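Local coordinates for 35 kDa hemin binding protein (Porphyromonas gingivalis, PDB 5Y1A) that probably binds hemin as a secreted cargo of the type IX secretion system, combining a thioredoxin domain with immunoglobulin-like beta-sandwich structure, at residues A[109-112]-A[113-116]. Residues are numbered along the deposited sequence; the frame is centred on the assembly and turned at random.
Sequences TFSV and CRME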
loop_
_atom_site.group_PDB
_atom_site.type_symbol
_atom_site.label_atom_id
_atom_site.label_comp_id
_atom_site.label_asym_id
_atom_site.label_seq_id
_atom_site.Cartn_x
_atom_site.Cartn_y
_atom_site.Cartn_z
ATOM N N THR A 109 -15.967 0.549 11.869
ATOM C CA THR A 109 -15.313 0.170 13.104
ATOM C C THR A 109 -13.815 0.199 12.822
ATOM O O THR A 109 -13.390 0.395 11.680
ATOM C CB THR A 109 -15.758 -1.269 13.587
ATOM O OG1 THR A 109 -15.785 -2.174 12.473
ATOM C CG2 THR A 109 -17.137 -1.240 14.239
ATOM N N PHE A 110 -13.002 0.051 13.866
ATOM C CA PHE A 110 -11.555 0.040 13.666
ATOM C C PHE A 110 -10.841 -0.713 14.760
ATOM O O PHE A 110 -11.384 -0.914 15.849
ATOM C CB PHE A 110 -10.947 1.447 13.470
ATOM C CG PHE A 110 -10.610 2.229 14.764
ATOM C CD1 PHE A 110 -9.419 2.973 14.820
ATOM C CD2 PHE A 110 -11.469 2.259 15.864
ATOM C CE1 PHE A 110 -9.087 3.731 15.954
ATOM C CE2 PHE A 110 -11.127 3.022 17.025
ATOM C CZ PHE A 110 -9.952 3.766 17.038
ATOM N N SER A 111 -9.622 -1.113 14.427
ATOM C CA SER A 111 -8.730 -1.816 15.340
ATOM C C SER A 111 -7.427 -1.018 15.494
ATOM O O SER A 111 -6.837 -0.576 14.480
ATOM C CB SER A 111 -8.418 -3.190 14.761
ATOM O OG SER A 111 -7.398 -3.820 15.506
ATOM N N VAL A 112 -6.982 -0.870 16.747
ATOM C CA VAL A 112 -5.699 -0.228 17.055
ATOM C C VAL A 112 -4.624 -1.303 17.253
ATOM O O VAL A 112 -4.650 -2.037 18.249
ATOM C CB VAL A 112 -5.785 0.682 18.322
ATOM C CG1 VAL A 112 -4.440 1.386 18.531
ATOM C CG2 VAL A 112 -6.879 1.737 18.123
ATOM N N CYS A 113 -3.721 -1.416 16.275
ATOM C CA CYS A 113 -2.627 -2.381 16.310
ATOM C C CYS A 113 -3.104 -3.810 16.608
ATOM O O CYS A 113 -2.373 -4.562 17.253
ATOM C CB CYS A 113 -1.573 -1.986 17.363
ATOM S SG CYS A 113 -0.805 -0.367 17.075
ATOM N N ARG A 114 -4.318 -4.169 16.160
ATOM C CA ARG A 114 -4.917 -5.490 16.450
ATOM C C ARG A 114 -4.809 -5.883 17.914
ATOM O O ARG A 114 -4.614 -7.065 18.250
ATOM C CB ARG A 114 -4.263 -6.581 15.575
ATOM C CG ARG A 114 -4.364 -6.250 14.052
ATOM C CD ARG A 114 -3.620 -7.295 13.227
ATOM N NE ARG A 114 -3.720 -6.953 11.803
ATOM C CZ ARG A 114 -3.214 -7.679 10.808
ATOM N NH1 ARG A 114 -2.524 -8.809 11.059
ATOM N NH2 ARG A 114 -3.378 -7.264 9.554
ATOM N N MET A 115 -4.934 -4.898 18.796
ATOM C CA MET A 115 -4.716 -5.154 20.211
ATOM C C MET A 115 -5.961 -5.719 20.892
ATOM O O MET A 115 -5.885 -6.291 22.001
ATOM C CB MET A 115 -4.169 -3.893 20.919
ATOM C CG MET A 115 -5.148 -2.782 21.160
ATOM S SD MET A 115 -4.295 -1.183 21.515
ATOM C CE MET A 115 -2.634 -1.689 21.753
ATOM N N GLU A 116 -7.104 -5.582 20.231
ATOM C CA GLU A 116 -8.377 -6.079 20.779
ATOM C C GLU A 116 -8.500 -7.599 20.705
ATOM O O GLU A 116 -8.203 -8.202 19.661
ATOM C CB GLU A 116 -9.568 -5.421 20.069
ATOM C CG GLU A 116 -9.532 -3.863 20.064
ATOM C CD GLU A 116 -8.667 -3.269 18.917
ATOM O OE1 GLU A 116 -8.109 -4.051 18.113
ATOM O OE2 GLU A 116 -8.559 -2.019 18.808
HETATM O O HOH W 1 -10.785 -0.251 18.482
HETATM O O HOH W 2 -4.908 -2.661 13.597
#
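Glu116 folds back over the end of strand 109-112 and grips two consecutive residues with its carboxylate. Glu116 OE2 takes the backbone N of Val112 at 2.8 Å through its syn lone pair, on an almost straight bond (174°), while its OE1 accepts the hydroxyl of Ser111 at 2.7 Å from OG, also on the syn side but somewhat out of the carboxylate plane. The bend of the glutamate chain at chi2 turns its end onto the strand, and the two bonds restrain the rotation of the carboxylate. A water bridges Glu116 OE2 to Phe110 O, 2.8 Å from that carbonyl oxygen, extending the glutamate's reach to the residue before Ser111.

The chain reverses between these partners: Met115 N donates to Val112 O at 2.9 Å, with the donor lying 37° out of the carbonyl plane. Met115 then stays wrapped around that oxygen. Its CB lies 3.3 Å from Val112 O and its CG only 3.0 Å from it, because chi1 of 74° places CG between the backbone N and the carbonyl carbon. Met115 SD continues past the carbonyl to rest 3.9 Å from Val112 CG1, the two side chains running side by side in the same direction; CE beyond it remains near the carbonyl oxygen.

Arg114 extends from the turn to a salt bridge with Glu41 of strand 34-44. Cys113 is bonded through its backbone to Val39 of that strand and to Ile263 of strand 263-270, so the turn sits between the thioredoxin sheet and the beta-sandwich. With Cys113 and Arg114 both in left-handed backbone conformations, residues 112-115 form a beta turn close to type III', which ends a central-sheet strand of the thioredoxin domain and is tied back to it by the glutamate.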